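Local coordinates for CrtC domain-containing protein (PDB 7A0Q) that probably catalyses hydration of the plant isoflavonoid phytoalexin kievitone, a lyase reaction that would detoxify this defence compound, at residues Thr229-Ser234 / Ala250-Ala255; Thr155-Asn160 / Phe176-Ala181; Thr66-Glu71 / Lys193-Pro198; Ala90-Leu95 / Val145-Thr150; Glu49-Ser54 / Thr114-Ser119. One frame throughout, in Å; residues are numbered along the deposited sequence.

How the interactions relate
From the N terminus, interaction 5 opens first at 49-54, interaction 3 at 66-71 and interaction 4 at 90-95. Interaction 5 closes at 114-119, so it crosses both of the others. Interaction 4 closes at 145-150, the short hairpin contact of interaction 2 opens and closes between 155 and 181, and only then does interaction 3 close at 193-198, with interactions 4 and 2 nested inside its long loop. Interaction 1 follows in series as a hairpin of the C-terminal barrel. It touches interaction 2 directly, through S234 on N160 and R253 on G156, joining the two lipocalin-like halves. Interaction 3 meets interaction 4 through I196 on I149; F176 links interactions 2 and 5.

Interaction 1 of 5, residues Thr229-Ser234 / Ala250-Ala255; sequences TEYKIS and ATIRGA
K232 pairs with R253 and S234 with T251 as hydrogen-bonded antiparallel pairs, and I233 faces I252 as the non-hydrogen-bonded pair between them. K232 N reaches R253 O at 2.9 Å, and R253 N returns to K232 O; S234 and T251 exchange the same two bonds. This part is tightly packed on both faces. I233 and I252 lie side by side, pointing the same way, CG1 to CG1 3.9 Å, and Y231 CD1 meets I252 CG2 at 3.7 Å. On the other face K232 CG, anti to the carbonyl carbon (chi1 -55°), rests over one face of the R253 guanidinium toward its rim, 3.5 Å from R253 NH2. R253, bent at chi2 and chi3, gives NH2 to E230 O (2.8 Å), while the same nitrogen forms a salt bridge with E31 and NH1 bonds to G156 O. The loop end is looser: exposed E230 lays OE2 3.5 Å from A255 CB, and that oxygen stays 4.6 Å from R253 NH2, well out of the guanidinium plane. At the far end a water joins S234 O to T251 OG1, which also accepts from G161 N. In the eight-stranded barrel this hairpin lies between strand 218-225, bonded through I233 to L224, and strand 259-275, bonded through I252 to L260; F294 covers the isoleucine face, V158 and P179 the other.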
# COMPACT_ATOMS: atom_id res chain seq x y z
N THR A 229 18.55 5.78 -1.34
CA THR A 229 18.73 5.38 0.05
C THR A 229 17.99 4.08 0.31
O THR A 229 17.24 3.58 -0.53
CB THR A 229 18.19 6.43 1.03
OG1 THR A 229 16.75 6.42 0.98
CG2 THR A 229 18.70 7.84 0.69
N GLU A 230 18.17 3.56 1.52
CA GLU A 230 17.42 2.41 2.00
C GLU A 230 16.18 2.80 2.81
O GLU A 230 15.55 1.93 3.41
CB GLU A 230 18.32 1.52 2.86
CG GLU A 230 19.43 0.86 2.06
CD GLU A 230 20.15 -0.20 2.85
OE1 GLU A 230 21.39 -0.25 2.78
OE2 GLU A 230 19.47 -0.98 3.56
N TYR A 231 15.82 4.08 2.82
CA TYR A 231 14.67 4.53 3.61
C TYR A 231 13.35 4.10 2.97
O TYR A 231 13.09 4.38 1.80
CB TYR A 231 14.70 6.05 3.74
CG TYR A 231 15.79 6.59 4.63
CD1 TYR A 231 15.93 6.15 5.94
CD2 TYR A 231 16.68 7.55 4.16
CE1 TYR A 231 16.93 6.65 6.77
CE2 TYR A 231 17.69 8.05 4.98
CZ TYR A 231 17.80 7.60 6.28
OH TYR A 231 18.80 8.10 7.11
N LYS A 232 12.50 3.45 3.76
CA LYS A 232 11.15 3.11 3.35
C LYS A 232 10.21 3.67 4.40
O LYS A 232 10.37 3.39 5.59
CB LYS A 232 10.96 1.60 3.20
CG LYS A 232 11.96 0.92 2.25
CD LYS A 232 11.83 1.49 0.83
CE LYS A 232 12.82 0.84 -0.12
NZ LYS A 232 12.81 1.50 -1.47
N ILE A 233 9.24 4.47 3.97
CA ILE A 233 8.41 5.25 4.89
C ILE A 233 6.96 4.80 4.78
O ILE A 233 6.40 4.75 3.68
CB ILE A 233 8.51 6.75 4.59
CG1 ILE A 233 9.97 7.19 4.63
CG2 ILE A 233 7.65 7.55 5.58
CD1 ILE A 233 10.18 8.62 4.23
N SER A 234 6.35 4.52 5.93
CA SER A 234 4.94 4.18 6.03
C SER A 234 4.32 5.14 7.04
O SER A 234 4.61 5.05 8.23
CB SER A 234 4.78 2.72 6.47
OG SER A 234 3.44 2.36 6.72
N ALA A 250 5.22 8.73 11.20
CA ALA A 250 5.85 7.87 10.21
C ALA A 250 6.63 6.77 10.92
O ALA A 250 7.28 7.02 11.94
CB ALA A 250 6.80 8.68 9.31
N THR A 251 6.54 5.56 10.37
CA THR A 251 7.50 4.50 10.65
C THR A 251 8.45 4.45 9.46
O THR A 251 8.01 4.31 8.31
CB THR A 251 6.83 3.14 10.85
OG1 THR A 251 5.83 3.23 11.87
CG2 THR A 251 7.89 2.11 11.26
N ILE A 252 9.73 4.60 9.72
CA ILE A 252 10.73 4.62 8.66
C ILE A 252 11.68 3.47 8.90
O ILE A 252 12.33 3.40 9.95
CB ILE A 252 11.49 5.95 8.62
CG1 ILE A 252 10.50 7.11 8.47
CG2 ILE A 252 12.54 5.89 7.50
CD1 ILE A 252 11.16 8.49 8.39
N ARG A 253 11.76 2.55 7.94
CA ARG A 253 12.77 1.51 7.97
C ARG A 253 13.98 2.01 7.21
O ARG A 253 13.85 2.43 6.06
CB ARG A 253 12.23 0.22 7.35
CG ARG A 253 13.20 -0.96 7.46
CD ARG A 253 13.25 -1.75 6.14
NE ARG A 253 14.04 -1.06 5.12
CZ ARG A 253 14.19 -1.49 3.87
NH1 ARG A 253 13.59 -2.60 3.45
NH2 ARG A 253 14.94 -0.80 3.02
N GLY A 254 15.13 1.98 7.85
CA GLY A 254 16.38 2.33 7.21
C GLY A 254 17.21 1.11 6.86
O GLY A 254 16.68 0.04 6.52
N ALA A 255 18.52 1.28 6.93
CA ALA A 255 19.45 0.17 6.75
C ALA A 255 19.57 -0.64 8.04
O ALA A 255 19.31 -0.15 9.14
CB ALA A 255 20.83 0.70 6.33
O HOH W 1 3.65 3.86 10.47

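Interaction 2 of 5, residues Thr155-Asn160 / Phe176-Ala181; sequences TGAVAN and FGLPSA
T155 turns its hydroxyl toward S180, OG1 anti to its own backbone N (chi1 -176°), and takes the S180 N-H at 3.0 Å. The bond is bent, 141° at the hydrogen, and OG1 also bonds to E31 OE1. The same rotamer sets CG2 between the backbone N and the carbonyl carbon, where the methyl crosses L178 at an incline and comes 3.7 Å from L178 CB. L178 sends CD2 to A157 CB, 3.9 Å away. With chi1 177°, V158 CG2 lies anti to the carbonyl carbon and meets P179 CG at 3.6 Å. The proline ring also brings CD to 3.1 Å from G156 O. V158 and G177 form the hydrogen-bonded antiparallel pair, V158 N to G177 O at 2.8 Å and G177 N back to V158 O. N160 brings ND2 near F176 CA and bonds it to E175 O, while OD1 bonds to S234 OG. Chemically, the hairpin is held by two strand bonds and two separate apolar contacts, V158 on P179 and A157 on L178, on opposite sides; T155 OG1 accepts from S180 N, so its own proton can go to the E31 carboxylate, tying the hairpin's start to the N-terminal segment.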
# COMPACT_ATOMS: atom_id res chain seq x y z
N THR A 155 13.15 -8.39 1.00
CA THR A 155 13.11 -6.99 1.37
C THR A 155 12.84 -6.88 2.87
O THR A 155 12.00 -7.60 3.41
CB THR A 155 12.05 -6.25 0.54
OG1 THR A 155 12.07 -4.85 0.82
CG2 THR A 155 10.63 -6.83 0.78
N GLY A 156 13.58 -5.99 3.53
CA GLY A 156 13.45 -5.84 4.98
C GLY A 156 12.10 -5.25 5.37
O GLY A 156 11.66 -4.23 4.81
N ALA A 157 11.42 -5.88 6.33
CA ALA A 157 10.07 -5.47 6.68
C ALA A 157 10.04 -4.10 7.37
O ALA A 157 10.97 -3.73 8.10
CB ALA A 157 9.40 -6.49 7.61
N VAL A 158 8.97 -3.36 7.09
CA VAL A 158 8.59 -2.15 7.84
C VAL A 158 7.62 -2.61 8.91
O VAL A 158 6.50 -3.02 8.60
CB VAL A 158 7.94 -1.11 6.92
CG1 VAL A 158 7.48 0.12 7.73
CG2 VAL A 158 8.87 -0.71 5.77
N ALA A 159 8.05 -2.56 10.17
CA ALA A 159 7.22 -2.98 11.30
C ALA A 159 6.57 -1.73 11.87
O ALA A 159 7.17 -1.01 12.69
CB ALA A 159 8.07 -3.71 12.35
N ASN A 160 5.34 -1.45 11.42
CA ASN A 160 4.69 -0.19 11.77
C ASN A 160 4.63 -0.01 13.27
O ASN A 160 4.33 -0.95 14.01
CB ASN A 160 3.30 -0.15 11.15
CG ASN A 160 3.37 0.12 9.66
OD1 ASN A 160 3.41 1.27 9.22
ND2 ASN A 160 3.42 -0.95 8.87
N PHE A 176 2.45 -4.78 8.77
CA PHE A 176 3.82 -4.76 8.26
C PHE A 176 3.81 -4.55 6.75
O PHE A 176 2.87 -4.93 6.05
CB PHE A 176 4.63 -6.02 8.64
CG PHE A 176 4.08 -7.32 8.08
CD1 PHE A 176 3.20 -8.10 8.84
CD2 PHE A 176 4.50 -7.80 6.85
CE1 PHE A 176 2.73 -9.31 8.36
CE2 PHE A 176 4.02 -9.01 6.37
CZ PHE A 176 3.13 -9.75 7.12
N GLY A 177 4.86 -3.90 6.28
CA GLY A 177 5.07 -3.68 4.86
C GLY A 177 6.33 -4.39 4.41
O GLY A 177 7.33 -4.41 5.13
N LEU A 178 6.28 -4.98 3.22
CA LEU A 178 7.45 -5.56 2.58
C LEU A 178 7.73 -4.68 1.36
O LEU A 178 7.04 -4.81 0.34
CB LEU A 178 7.19 -7.01 2.16
CG LEU A 178 6.68 -7.89 3.29
CD1 LEU A 178 6.33 -9.31 2.83
CD2 LEU A 178 7.67 -7.92 4.46
N PRO A 179 8.68 -3.74 1.44
CA PRO A 179 8.64 -2.58 0.52
C PRO A 179 9.11 -2.80 -0.91
O PRO A 179 8.57 -2.18 -1.83
CB PRO A 179 9.56 -1.55 1.20
CG PRO A 179 9.78 -2.06 2.56
CD PRO A 179 9.64 -3.54 2.53
N SER A 180 10.08 -3.69 -1.12
CA SER A 180 10.77 -3.78 -2.41
C SER A 180 10.95 -5.24 -2.82
O SER A 180 12.05 -5.68 -3.16
CB SER A 180 12.11 -3.07 -2.34
OG SER A 180 11.92 -1.68 -2.17
N ALA A 181 9.85 -5.99 -2.82
CA ALA A 181 9.90 -7.41 -3.15
C ALA A 181 10.19 -7.63 -4.63
O ALA A 181 9.64 -6.93 -5.49
CB ALA A 181 8.56 -8.07 -2.79

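Interaction 3 of 5, residues Thr66-Glu71 / Lys193-Pro198; sequences TTTNNE and KLAIDP
L194, first to touch the 66-71 loop, lays CB 3.8 Å from T67 CG2. Its CG lies anti to the carbonyl carbon (chi1 -53°), and beyond it the branch crosses N69 and E71 at about a right angle, with CD1 3.3 Å from E71 OE2 and CD2 near the N69 amide. Next, the A195 carbonyl oxygen takes T68 N at 2.8 Å, nearly in line with the C=O bond, and A195 CB packs 3.8 Å from T68 OG1. Its N-H goes to a water that also meets T68 OG1 and N69 OD1. I196 stands opposite T67, CA to CA 4.4 Å, in a single bridge made by the flanking residues' bonds; its side chain turns away from the loop, and CD1 packs on I149. D197 gives its N-H to T66 O at 2.8 Å. Its CG is anti to the backbone N (chi1 -178°); OD1 bonds to A199 N, and OD2 is tied to T67 O by a second water. The loop is a type I turn, T67 to N70, with T67 OG1 taking E71 N. Main-chain bonds and waters thus join the strand 192-195 end to the turn between strands 58-66 and 72-81. E71, packed on a leucine methyl, receives N69 ND2 on OE2 (2.7 Å) and bonds Y73 OH through OE1, which would help stabilise its negative charge.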
# COMPACT_ATOMS: atom_id res chain seq x y z
N THR A 66 8.38 -2.13 -14.45
CA THR A 66 8.88 -1.90 -15.80
C THR A 66 8.72 -3.21 -16.56
O THR A 66 9.13 -4.26 -16.07
CB THR A 66 10.35 -1.46 -15.81
OG1 THR A 66 10.54 -0.35 -14.93
CG2 THR A 66 10.77 -1.06 -17.23
N THR A 67 8.10 -3.14 -17.74
CA THR A 67 7.94 -4.34 -18.55
C THR A 67 9.20 -4.59 -19.37
O THR A 67 10.10 -3.74 -19.44
CB THR A 67 6.74 -4.22 -19.49
OG1 THR A 67 6.96 -3.13 -20.38
CG2 THR A 67 5.44 -3.99 -18.69
N THR A 68 9.27 -5.77 -20.00
CA THR A 68 10.43 -6.09 -20.81
C THR A 68 10.50 -5.24 -22.08
O THR A 68 11.58 -5.16 -22.69
CB THR A 68 10.47 -7.58 -21.17
OG1 THR A 68 9.27 -7.95 -21.87
CG2 THR A 68 10.61 -8.42 -19.92
N ASN A 69 9.40 -4.60 -22.48
CA ASN A 69 9.44 -3.63 -23.57
C ASN A 69 9.46 -2.19 -23.05
O ASN A 69 9.04 -1.27 -23.77
CB ASN A 69 8.29 -3.86 -24.55
CG ASN A 69 6.92 -3.65 -23.94
OD1 ASN A 69 6.71 -3.91 -22.76
ND2 ASN A 69 5.98 -3.18 -24.76
N ASN A 70 9.92 -1.98 -21.81
CA ASN A 70 10.31 -0.68 -21.26
C ASN A 70 9.14 0.24 -20.95
O ASN A 70 9.32 1.47 -20.88
CB ASN A 70 11.31 0.05 -22.18
CG ASN A 70 12.18 1.03 -21.42
OD1 ASN A 70 12.55 0.80 -20.27
ND2 ASN A 70 12.53 2.13 -22.08
N GLU A 71 7.94 -0.30 -20.74
CA GLU A 71 6.81 0.50 -20.27
C GLU A 71 6.71 0.40 -18.75
O GLU A 71 7.05 -0.63 -18.17
CB GLU A 71 5.49 0.03 -20.88
CG GLU A 71 5.47 -0.04 -22.40
CD GLU A 71 4.13 -0.55 -22.90
OE1 GLU A 71 3.10 0.05 -22.57
OE2 GLU A 71 4.12 -1.58 -23.62
N LYS A 193 -0.30 -9.13 -23.64
CA LYS A 193 0.25 -9.59 -22.38
C LYS A 193 1.71 -9.16 -22.29
O LYS A 193 2.55 -9.65 -23.06
CB LYS A 193 0.10 -11.11 -22.30
CG LYS A 193 0.56 -11.76 -21.01
CD LYS A 193 -0.15 -13.11 -20.89
CE LYS A 193 0.53 -14.03 -19.92
NZ LYS A 193 -0.18 -15.34 -19.85
N LEU A 194 2.01 -8.24 -21.38
CA LEU A 194 3.37 -7.73 -21.21
C LEU A 194 4.04 -8.43 -20.03
O LEU A 194 3.43 -8.61 -18.98
CB LEU A 194 3.36 -6.22 -20.96
CG LEU A 194 2.63 -5.34 -21.96
CD1 LEU A 194 2.83 -3.90 -21.58
CD2 LEU A 194 3.16 -5.62 -23.35
N ALA A 195 5.31 -8.78 -20.21
CA ALA A 195 6.09 -9.45 -19.18
C ALA A 195 6.78 -8.44 -18.27
O ALA A 195 7.36 -7.45 -18.74
CB ALA A 195 7.13 -10.38 -19.80
N ILE A 196 6.73 -8.70 -16.97
CA ILE A 196 7.38 -7.85 -15.99
C ILE A 196 8.88 -8.11 -16.01
O ILE A 196 9.33 -9.26 -16.02
CB ILE A 196 6.79 -8.10 -14.59
CG1 ILE A 196 5.33 -7.64 -14.57
CG2 ILE A 196 7.60 -7.39 -13.50
CD1 ILE A 196 4.57 -8.04 -13.28
N ASP A 197 9.68 -7.03 -15.99
CA ASP A 197 11.13 -7.15 -15.89
C ASP A 197 11.51 -7.17 -14.42
O ASP A 197 11.47 -6.11 -13.77
CB ASP A 197 11.82 -6.00 -16.62
CG ASP A 197 13.34 -6.11 -16.59
OD1 ASP A 197 13.89 -6.96 -15.86
OD2 ASP A 197 13.99 -5.33 -17.32
N PRO A 198 11.93 -8.31 -13.86
CA PRO A 198 12.23 -8.34 -12.41
C PRO A 198 13.43 -7.49 -12.02
O PRO A 198 13.56 -7.16 -10.83
CB PRO A 198 12.49 -9.82 -12.13
CG PRO A 198 12.90 -10.40 -13.46
CD PRO A 198 12.21 -9.59 -14.53
O HOH W 2 12.88 -3.65 -19.20
O HOH W 3 6.71 -7.16 -22.23

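Interaction 4 of 5, residues Ala90-Leu95 / Val145-Thr150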
# COMPACT_ATOMS: atom_id res chain seq x y z
N ALA A 90 -8.78 -3.51 -7.58
CA ALA A 90 -7.50 -3.48 -8.28
C ALA A 90 -7.51 -2.35 -9.28
O ALA A 90 -8.57 -1.92 -9.75
CB ALA A 90 -7.23 -4.81 -9.00
N SER A 91 -6.31 -1.89 -9.64
CA SER A 91 -6.19 -0.83 -10.63
C SER A 91 -4.87 -0.96 -11.37
O SER A 91 -3.92 -1.60 -10.90
CB SER A 91 -6.29 0.56 -9.99
OG SER A 91 -5.18 0.84 -9.15
N THR A 92 -4.82 -0.34 -12.55
CA THR A 92 -3.58 -0.20 -13.31
C THR A 92 -3.44 1.24 -13.74
O THR A 92 -4.43 1.89 -14.08
CB THR A 92 -3.54 -1.11 -14.55
OG1 THR A 92 -4.54 -0.66 -15.47
CG2 THR A 92 -3.82 -2.56 -14.17
N LEU A 93 -2.20 1.74 -13.71
CA LEU A 93 -1.88 3.09 -14.15
C LEU A 93 -0.71 3.01 -15.11
O LEU A 93 0.35 2.48 -14.75
CB LEU A 93 -1.54 4.01 -12.97
CG LEU A 93 -1.11 5.44 -13.32
CD1 LEU A 93 -2.28 6.23 -13.92
CD2 LEU A 93 -0.52 6.16 -12.11
N ASN A 94 -0.90 3.51 -16.33
CA ASN A 94 0.17 3.62 -17.31
C ASN A 94 0.92 4.93 -17.06
O ASN A 94 0.33 6.01 -17.19
CB ASN A 94 -0.40 3.58 -18.73
CG ASN A 94 0.67 3.64 -19.81
OD1 ASN A 94 1.63 4.40 -19.72
ND2 ASN A 94 0.51 2.83 -20.86
N LEU A 95 2.21 4.85 -16.72
CA LEU A 95 2.94 6.05 -16.33
C LEU A 95 3.31 6.92 -17.52
O LEU A 95 3.64 8.09 -17.33
CB LEU A 95 4.20 5.67 -15.55
CG LEU A 95 3.94 4.98 -14.21
CD1 LEU A 95 5.24 4.85 -13.42
CD2 LEU A 95 2.89 5.73 -13.40
N VAL A 145 -8.79 -4.78 -16.40
CA VAL A 145 -7.84 -4.93 -15.29
C VAL A 145 -7.47 -6.40 -15.16
O VAL A 145 -8.10 -7.15 -14.40
CB VAL A 145 -8.41 -4.38 -13.97
CG1 VAL A 145 -7.38 -4.51 -12.84
CG2 VAL A 145 -8.83 -2.94 -14.11
N THR A 146 -6.47 -6.83 -15.91
CA THR A 146 -6.07 -8.23 -15.94
C THR A 146 -4.56 -8.31 -15.74
O THR A 146 -3.81 -7.64 -16.45
CB THR A 146 -6.47 -8.89 -17.27
OG1 THR A 146 -7.90 -9.02 -17.31
CG2 THR A 146 -5.85 -10.28 -17.38
N PHE A 147 -4.13 -9.08 -14.75
CA PHE A 147 -2.70 -9.21 -14.47
C PHE A 147 -2.50 -10.45 -13.62
O PHE A 147 -3.45 -11.02 -13.08
CB PHE A 147 -2.13 -7.95 -13.78
CG PHE A 147 -2.85 -7.55 -12.51
CD1 PHE A 147 -2.58 -8.21 -11.31
CD2 PHE A 147 -3.75 -6.50 -12.51
CE1 PHE A 147 -3.24 -7.84 -10.13
CE2 PHE A 147 -4.41 -6.10 -11.32
CZ PHE A 147 -4.14 -6.78 -10.14
N ASP A 148 -1.25 -10.87 -13.52
CA ASP A 148 -0.90 -12.06 -12.74
C ASP A 148 0.54 -11.84 -12.28
O ASP A 148 1.49 -12.10 -13.02
CB ASP A 148 -1.06 -13.32 -13.58
CG ASP A 148 -0.90 -14.60 -12.78
OD1 ASP A 148 -0.54 -14.54 -11.59
OD2 ASP A 148 -1.12 -15.69 -13.36
N ILE A 149 0.68 -11.33 -11.06
CA ILE A 149 1.93 -10.81 -10.55
C ILE A 149 2.36 -11.65 -9.36
O ILE A 149 1.59 -11.84 -8.42
CB ILE A 149 1.78 -9.33 -10.12
CG1 ILE A 149 1.29 -8.49 -11.30
CG2 ILE A 149 3.09 -8.82 -9.57
CD1 ILE A 149 0.95 -7.04 -10.94
N THR A 150 3.59 -12.17 -9.39
CA THR A 150 4.14 -12.86 -8.24
C THR A 150 5.28 -12.06 -7.64
O THR A 150 5.94 -11.27 -8.33
CB THR A 150 4.64 -14.27 -8.60
OG1 THR A 150 5.65 -14.19 -9.61
CG2 THR A 150 3.48 -15.13 -9.08
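F147 has CG between its backbone N and carbonyl carbon (chi1 56°), from where the ring carries CZ to A90, and V145, with CG1 anti to its backbone N (chi1 -178°), sets that methyl against A90. The A90 methyl touches both: CB lies 3.9 Å from V145 CG1 and, at the ring edge near the ring plane, 3.8 Å from F147 CZ. T92, two residues on and on the same side of its strand, adds a looser touch: CG2 is 4.3 Å from V145 CG1 and comes at a slant to the F147 ring near CD2. Strand segments 90-94 and 145-150 run nearly perpendicular (93°), their axes 7.2 Å apart at closest approach. No hydrogen bond crosses the contact. Strand 86-94 pairs with 72-81 and 100-107 (S91 with L76, A90 with Y103), and strand 145-152 with 136-142 and 171-189. F147 also packs on V75 and L187, V145 on Y103 and H101. The contact thus joins two strands of the N-terminal lipocalin-like half that are not paired neighbours, their side chains packed in the interior between them. Its chemistry is wholly apolar, methyls against an aromatic rim, with no directional bond between the strands.

Interaction 5 of 5, residues Glu49-Ser54 / Thr114-Ser119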
# COMPACT_ATOMS: atom_id res chain seq x y z
N GLU A 49 3.11 -16.57 10.01
CA GLU A 49 1.92 -16.96 10.75
C GLU A 49 0.82 -15.90 10.68
O GLU A 49 -0.34 -16.20 11.00
CB GLU A 49 2.29 -17.20 12.22
CG GLU A 49 3.24 -18.39 12.48
CD GLU A 49 4.72 -18.14 12.13
OE1 GLU A 49 5.12 -16.99 11.87
OE2 GLU A 49 5.49 -19.12 12.14
N SER A 50 1.17 -14.67 10.31
CA SER A 50 0.23 -13.57 10.22
C SER A 50 -0.48 -13.50 8.87
O SER A 50 -1.41 -12.70 8.70
CB SER A 50 0.97 -12.26 10.46
OG SER A 50 1.44 -12.26 11.80
N GLN A 51 -0.06 -14.31 7.89
CA GLN A 51 -0.57 -14.23 6.54
C GLN A 51 -1.88 -14.98 6.24
O GLN A 51 -2.63 -14.52 5.37
CB GLN A 51 0.51 -14.74 5.57
CG GLN A 51 1.75 -13.84 5.50
CD GLN A 51 1.54 -12.70 4.53
OE1 GLN A 51 0.73 -11.81 4.78
NE2 GLN A 51 2.23 -12.73 3.39
N PRO A 52 -2.19 -16.10 6.89
CA PRO A 52 -3.35 -16.90 6.45
C PRO A 52 -4.69 -16.19 6.58
O PRO A 52 -4.89 -15.27 7.39
CB PRO A 52 -3.30 -18.13 7.36
CG PRO A 52 -1.87 -18.30 7.65
CD PRO A 52 -1.36 -16.89 7.83
N ASN A 53 -5.65 -16.68 5.79
CA ASN A 53 -7.04 -16.23 5.84
C ASN A 53 -7.56 -16.14 7.27
O ASN A 53 -8.27 -15.19 7.61
CB ASN A 53 -7.95 -17.19 5.08
CG ASN A 53 -7.78 -17.13 3.58
OD1 ASN A 53 -6.72 -16.79 3.08
ND2 ASN A 53 -8.84 -17.50 2.86
N SER A 54 -7.27 -17.16 8.09
CA SER A 54 -7.86 -17.23 9.43
C SER A 54 -7.54 -16.00 10.25
O SER A 54 -8.26 -15.71 11.21
CB SER A 54 -7.35 -18.45 10.19
OG SER A 54 -5.93 -18.41 10.29
N THR A 114 -6.05 -22.18 7.01
CA THR A 114 -4.74 -21.93 7.59
C THR A 114 -3.70 -21.52 6.55
O THR A 114 -2.51 -21.43 6.89
CB THR A 114 -4.24 -23.17 8.34
OG1 THR A 114 -4.02 -24.24 7.41
CG2 THR A 114 -5.25 -23.60 9.38
N THR A 115 -4.11 -21.30 5.31
CA THR A 115 -3.25 -20.80 4.25
C THR A 115 -3.79 -19.45 3.79
O THR A 115 -4.86 -19.01 4.21
CB THR A 115 -3.16 -21.79 3.08
OG1 THR A 115 -4.47 -22.13 2.61
CG2 THR A 115 -2.42 -23.07 3.50
N LEU A 116 -3.01 -18.77 2.94
CA LEU A 116 -3.42 -17.50 2.36
C LEU A 116 -3.95 -17.77 0.95
O LEU A 116 -3.19 -18.13 0.05
CB LEU A 116 -2.26 -16.50 2.33
CG LEU A 116 -2.53 -15.20 1.56
CD1 LEU A 116 -3.85 -14.57 2.01
CD2 LEU A 116 -1.37 -14.24 1.75
N ASP A 117 -5.27 -17.58 0.78
CA ASP A 117 -5.91 -17.74 -0.52
C ASP A 117 -7.25 -16.99 -0.41
O ASP A 117 -8.26 -17.56 -0.03
CB ASP A 117 -6.11 -19.21 -0.89
CG ASP A 117 -6.58 -19.41 -2.33
OD1 ASP A 117 -7.06 -18.45 -2.96
OD2 ASP A 117 -6.52 -20.56 -2.82
N VAL A 118 -7.21 -15.69 -0.73
CA VAL A 118 -8.39 -14.84 -0.64
C VAL A 118 -8.78 -14.41 -2.05
O VAL A 118 -7.93 -14.10 -2.88
CB VAL A 118 -8.16 -13.60 0.27
CG1 VAL A 118 -7.98 -14.03 1.75
CG2 VAL A 118 -6.98 -12.77 -0.23
N SER A 119 -10.09 -14.42 -2.32
CA SER A 119 -10.53 -14.12 -3.67
C SER A 119 -11.98 -13.67 -3.68
O SER A 119 -12.77 -14.00 -2.79
CB SER A 119 -10.36 -15.34 -4.57
OG SER A 119 -11.16 -16.42 -4.10
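N53 makes this a contact of polar side chain to backbone, joining the loop ahead of strand 58-66 to the start of strand 117-120 in the N-terminal lipocalin-like half. Its backbone N gives to T115 O at 2.9 Å, from above the carbonyl plane. The side-chain amide then grips D117 twice. OD1 takes D117 N at 2.8 Å in an almost straight bond (175° at the hydrogen), and ND2 gives to D117 O at 2.9 Å. That acceptor lies in the N53 amide plane, although ND2 stands well above the plane of the D117 carbonyl. A CG anti to the carbonyl carbon (chi1 -72°) begins the reach across. ND2 has a second acceptor in P111 O, so both of its hydrogens can be used. Packing closes round the amide: V118 slides past N53 in the opposite direction, CG1 3.3 Å from OD1, and L116 CD1 packs 3.6 Å from Q51 O, an oxygen whose hydrogen bond comes from W59 NE1. P52 brings CG 3.3 Å and CB 3.4 Å from T114 O, in the loop that leads into strand 117-120. Beyond the contact L116 bonds to S127 and V118 to I125, the pairing of strands 117-120 and 123-127, while Q51 reaches Y205 through OE1. The arrangement is an asparagine amide bridging the main-chain N-H and C=O of one residue, so that a side chain stands in for a strand neighbour at D117. S119, two residues further, belongs with T86 and S109 to the magnesium site.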